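Local coordinates for putative thioesterase (Syntrophus aciditrophicus SB, PDB 3HDU), which probably hydrolyses thioesters, as a putative thioesterase of the hotdog-fold superfamily, at residues N55-R58 against R59-Y62; L76-F79 against M80-E84. All coordinates share one frame; numbering follows the deposited sequence.

Contact 1: residues N55-R58 against R59-Y62; sequences NAIR and RMLY
Arg-58 and Tyr-62 run side by side in the first turn of helix 58-85, four residues apart and pointing the same way. The arginine chain is extended. Its CG sits anti to the backbone N (chi1 -173°), which sends it out along the tyrosine ring. Followed outward, CB lies against the backbone N of Arg-59. CG comes next and rests 4.0 Å from CE1 of Tyr-62. NE is as close to that same ring carbon. At the tip, NH2 reaches 3.7 Å from the OH of Tyr-62, and the hydroxyl lies at the guanidinium edge, in its plane. The two flat groups are turned 70° apart and are not stacked. The strongest polar partner of the Tyr-62 hydroxyl is the carbonyl of Glu-51, which accepts a hydrogen bond from it. NE of Arg-58 makes a weak one to the same carbonyl.

Ile-57 is the N-cap residue. Its O accepts from N of Leu-61 at 3.1 Å, and O of Arg-58 accepts from N of Tyr-62 at 3.2 Å. Ahead of the helix, OD1 of Asn-55 takes the N-H of Ile-57 at 3.0 Å, forming an Asx turn. The same OD1 lies 3.8 Å from CD1 of Leu-61. CB of Ile-57 packs on CB of Met-60 (selenomethionine) at 4.0 Å. Another subunit covers this side: its Ile-19 meets Ile-57, and its Tyr-154 meets Met-60.

The chemistry is therefore mixed. Backbone bonds start the helix, apolar chains face the neighbouring subunit, and Arg-58 and Tyr-62 converge on one loop carbonyl. That shared acceptor ties the helix start to the preceding loop. The arginine's positive charge would probably polarise the carbonyl further.

Contact 2: residues L76-F79 against M80-E84; sequences LAAF and MGFQE
Phe-79 holds CG anti to its own N (chi1 169°), while the selenomethionine Met-80 bends at chi2 (-64°); these turns fold the tip of Met-80 back to the ring. CE of Met-80 meets the ring edge in plane, 3.6 Å from CD2 of Phe-79. The selenium of Met-80 stands 5.0 Å from the centroid of the Phe-79 ring, an oblique Met-aromatic contact. The same CE also lies 3.8 Å from CD1 of Leu-76, whose side chain runs alongside Met-80. CG of Gln-83 covers one face of the Phe-79 ring, 4.3 Å above the plane and offset toward the rim.

In these consecutive turns of helix 58-85, the long helix of the hotdog fold, backbone bonds run i to i+4. N of Phe-82 gives a nearly straight bond to O of Ala-78 at 3.0 Å, and N of Gln-83 bonds to O of Phe-79 at 3.0 Å. CD2 of Phe-82 closes to 3.2 Å from the same Ala-78 O.

Helix 7-22 packs here through Val-16, which touches Leu-76, Phe-79 and Met-80, and Met-97 touches Phe-79 and Phe-82. With an alanine in place of Phe-79, Met-80 CE and Gln-83 CG would probably lose their aromatic partner, and a gap would open beside Val-16 and Met-97. The contact is thus apolar and dispersive in its side chains, with polarity kept largely to the helix backbone.

In the fold
Both contacts belong to helix 58-85, the long helix that packs against the antiparallel sheet in the hotdog fold. Contact 1 is its beginning and contact 2 lies toward its end, on opposite sides of the chain's centre. Their centres are 33 Å apart and they do not touch. Contact 2 is the buried one, set among helices 7-22 and 91-97 and strands 41-48 and 132-141 of its own chain. Contact 1 is partly buried, farther from the centre, and meets a second subunit. Chemistry follows place: contact 1 combines capping, a loop carbonyl and charged chains, whereas contact 2 relies on aromatic, selenium and aliphatic packing.

Contact 1: residues N55-R58 against R59-Y62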
loop_
_atom_site.group_PDB
_atom_site.type_symbol
_atom_site.label_atom_id
_atom_site.label_comp_id
_atom_site.label_asym_id
_atom_site.label_seq_id
_atom_site.Cartn_x
_atom_site.Cartn_y
_atom_site.Cartn_z
ATOM N N ASN A 55 31.637 -4.991 -11.107
ATOM C CA ASN A 55 30.844 -3.967 -11.791
ATOM C C ASN A 55 30.471 -2.910 -10.751
ATOM O O ASN A 55 29.995 -3.254 -9.662
ATOM C CB ASN A 55 29.596 -4.569 -12.460
ATOM C CG ASN A 55 28.828 -3.553 -13.311
ATOM O OD1 ASN A 55 28.144 -2.674 -12.788
ATOM N ND2 ASN A 55 28.914 -3.699 -14.629
ATOM N N ALA A 56 30.686 -1.638 -11.105
ATOM C CA ALA A 56 30.423 -0.487 -10.221
ATOM C C ALA A 56 29.002 -0.400 -9.645
ATOM O O ALA A 56 28.838 0.120 -8.546
ATOM C CB ALA A 56 30.779 0.823 -10.934
ATOM N N ILE A 57 28.003 -0.902 -10.382
ATOM C CA ILE A 57 26.589 -0.907 -9.952
ATOM C C ILE A 57 26.013 -2.341 -9.932
ATOM O O ILE A 57 24.889 -2.588 -10.379
ATOM C CB ILE A 57 25.728 0.086 -10.802
ATOM C CG1 ILE A 57 25.790 -0.233 -12.307
ATOM C CG2 ILE A 57 26.207 1.509 -10.559
ATOM C CD1 ILE A 57 24.816 0.576 -13.139
ATOM N N ARG A 58 26.790 -3.265 -9.356
ATOM C CA ARG A 58 26.435 -4.689 -9.263
ATOM C C ARG A 58 25.125 -4.905 -8.512
ATOM O O ARG A 58 24.200 -5.512 -9.058
ATOM C CB ARG A 58 27.556 -5.489 -8.579
ATOM C CG ARG A 58 27.345 -6.999 -8.592
ATOM C CD ARG A 58 28.420 -7.760 -7.848
ATOM N NE ARG A 58 28.095 -9.188 -7.836
ATOM C CZ ARG A 58 28.744 -10.139 -7.162
ATOM N NH1 ARG A 58 29.806 -9.858 -6.397
ATOM N NH2 ARG A 58 28.315 -11.401 -7.251
ATOM N N ARG A 59 25.058 -4.388 -7.281
ATOM C CA ARG A 59 23.866 -4.520 -6.406
ATOM C C ARG A 59 22.597 -3.989 -7.073
ATOM O O ARG A 59 21.530 -4.600 -6.957
ATOM C CB ARG A 59 24.063 -3.784 -5.077
ATOM C CG ARG A 59 25.178 -4.314 -4.215
ATOM C CD ARG A 59 25.324 -3.516 -2.936
ATOM N NE ARG A 59 26.608 -3.819 -2.295
ATOM C CZ ARG A 59 26.881 -4.913 -1.577
ATOM N NH1 ARG A 59 25.961 -5.862 -1.357
ATOM N NH2 ARG A 59 28.103 -5.064 -1.064
HETATM N N MSE A 60 22.750 -2.868 -7.785
HETATM C CA MSE A 60 21.669 -2.201 -8.524
HETATM C C MSE A 60 21.118 -3.105 -9.630
HETATM O O MSE A 60 19.904 -3.330 -9.685
HETATM C CB MSE A 60 22.182 -0.878 -9.112
HETATM C CG MSE A 60 21.129 0.067 -9.625
HETATM SE SE MSE A 60 21.938 1.710 -10.292
HETATM C CE MSE A 60 22.665 2.412 -8.605
ATOM N N LEU A 61 22.010 -3.638 -10.474
ATOM C CA LEU A 61 21.636 -4.560 -11.575
ATOM C C LEU A 61 20.880 -5.815 -11.095
ATOM O O LEU A 61 19.948 -6.269 -11.766
ATOM C CB LEU A 61 22.867 -4.967 -12.395
ATOM C CG LEU A 61 23.510 -3.867 -13.245
ATOM C CD1 LEU A 61 24.876 -4.296 -13.753
ATOM C CD2 LEU A 61 22.602 -3.483 -14.405
ATOM N N TYR A 62 21.283 -6.355 -9.941
ATOM C CA TYR A 62 20.582 -7.486 -9.307
ATOM C C TYR A 62 19.136 -7.134 -8.893
ATOM O O TYR A 62 18.280 -8.014 -8.869
ATOM C CB TYR A 62 21.373 -8.054 -8.111
ATOM C CG TYR A 62 22.453 -9.062 -8.484
ATOM C CD1 TYR A 62 23.515 -8.714 -9.328
ATOM C CD2 TYR A 62 22.429 -10.369 -7.967
ATOM C CE1 TYR A 62 24.522 -9.647 -9.666
ATOM C CE2 TYR A 62 23.428 -11.306 -8.294
ATOM C CZ TYR A 62 24.470 -10.941 -9.141
ATOM O OH TYR A 62 25.443 -11.868 -9.460
#

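Contact 2: residues L76-F79 against M80-E84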
loop_
_atom_site.group_PDB
_atom_site.type_symbol
_atom_site.label_atom_id
_atom_site.label_comp_id
_atom_site.label_asym_id
_atom_site.label_seq_id
_atom_site.Cartn_x
_atom_site.Cartn_y
_atom_site.Cartn_z
ATOM N N LEU A 76 3.800 -17.194 -14.753
ATOM C CA LEU A 76 3.572 -18.637 -14.879
ATOM C C LEU A 76 2.493 -19.106 -13.895
ATOM O O LEU A 76 1.654 -19.923 -14.263
ATOM C CB LEU A 76 4.875 -19.416 -14.653
ATOM C CG LEU A 76 4.864 -20.946 -14.774
ATOM C CD1 LEU A 76 4.285 -21.393 -16.099
ATOM C CD2 LEU A 76 6.268 -21.492 -14.593
ATOM N N ALA A 77 2.530 -18.608 -12.653
ATOM C CA ALA A 77 1.509 -18.934 -11.639
ATOM C C ALA A 77 0.123 -18.426 -12.060
ATOM O O ALA A 77 -0.881 -19.111 -11.833
ATOM C CB ALA A 77 1.887 -18.374 -10.272
ATOM N N ALA A 78 0.085 -17.229 -12.664
ATOM C CA ALA A 78 -1.144 -16.632 -13.220
ATOM C C ALA A 78 -1.743 -17.547 -14.297
ATOM O O ALA A 78 -2.935 -17.847 -14.250
ATOM C CB ALA A 78 -0.866 -15.240 -13.800
ATOM N N PHE A 79 -0.898 -17.994 -15.232
ATOM C CA PHE A 79 -1.279 -18.941 -16.301
ATOM C C PHE A 79 -1.919 -20.231 -15.765
ATOM O O PHE A 79 -2.948 -20.673 -16.286
ATOM C CB PHE A 79 -0.054 -19.288 -17.178
ATOM C CG PHE A 79 -0.276 -20.441 -18.124
ATOM C CD1 PHE A 79 -0.930 -20.243 -19.339
ATOM C CD2 PHE A 79 0.172 -21.732 -17.797
ATOM C CE1 PHE A 79 -1.142 -21.316 -20.219
ATOM C CE2 PHE A 79 -0.038 -22.813 -18.668
ATOM C CZ PHE A 79 -0.695 -22.604 -19.885
HETATM N N MSE A 80 -1.291 -20.825 -14.745
HETATM C CA MSE A 80 -1.785 -22.072 -14.123
HETATM C C MSE A 80 -3.133 -21.907 -13.420
HETATM O O MSE A 80 -3.910 -22.864 -13.355
HETATM C CB MSE A 80 -0.755 -22.665 -13.149
HETATM C CG MSE A 80 0.535 -23.104 -13.812
HETATM SE SE MSE A 80 0.302 -24.543 -15.077
HETATM C CE MSE A 80 1.959 -24.333 -16.002
ATOM N N GLY A 81 -3.394 -20.707 -12.901
ATOM C CA GLY A 81 -4.668 -20.376 -12.284
ATOM C C GLY A 81 -5.757 -20.242 -13.335
ATOM O O GLY A 81 -6.807 -20.869 -13.209
ATOM N N PHE A 82 -5.496 -19.442 -14.374
ATOM C CA PHE A 82 -6.472 -19.211 -15.456
ATOM C C PHE A 82 -6.818 -20.456 -16.284
ATOM O O PHE A 82 -7.986 -20.646 -16.629
ATOM C CB PHE A 82 -6.025 -18.087 -16.410
ATOM C CG PHE A 82 -6.078 -16.704 -15.813
ATOM C CD1 PHE A 82 -7.293 -16.157 -15.400
ATOM C CD2 PHE A 82 -4.926 -15.907 -15.738
ATOM C CE1 PHE A 82 -7.360 -14.855 -14.864
ATOM C CE2 PHE A 82 -4.977 -14.602 -15.212
ATOM C CZ PHE A 82 -6.201 -14.073 -14.776
ATOM N N GLN A 83 -5.820 -21.282 -16.608
ATOM C CA GLN A 83 -6.050 -22.511 -17.402
ATOM C C GLN A 83 -6.920 -23.545 -16.664
ATOM O O GLN A 83 -7.643 -24.304 -17.313
ATOM C CB GLN A 83 -4.728 -23.115 -17.916
ATOM C CG GLN A 83 -3.806 -23.750 -16.863
ATOM C CD GLN A 83 -4.173 -25.177 -16.444
ATOM O OE1 GLN A 83 -4.037 -25.530 -15.275
ATOM N NE2 GLN A 83 -4.646 -25.988 -17.388
ATOM N N GLU A 84 -6.840 -23.565 -15.328
ATOM C CA GLU A 84 -7.686 -24.422 -14.472
ATOM C C GLU A 84 -9.176 -24.078 -14.685
ATOM O O GLU A 84 -10.011 -24.983 -14.748
ATOM C CB GLU A 84 -7.285 -24.257 -12.990
ATOM C CG GLU A 84 -8.022 -25.106 -11.934
ATOM C CD GLU A 84 -7.558 -26.556 -11.852
ATOM O OE1 GLU A 84 -7.255 -27.184 -12.894
ATOM O OE2 GLU A 84 -7.521 -27.082 -10.718
#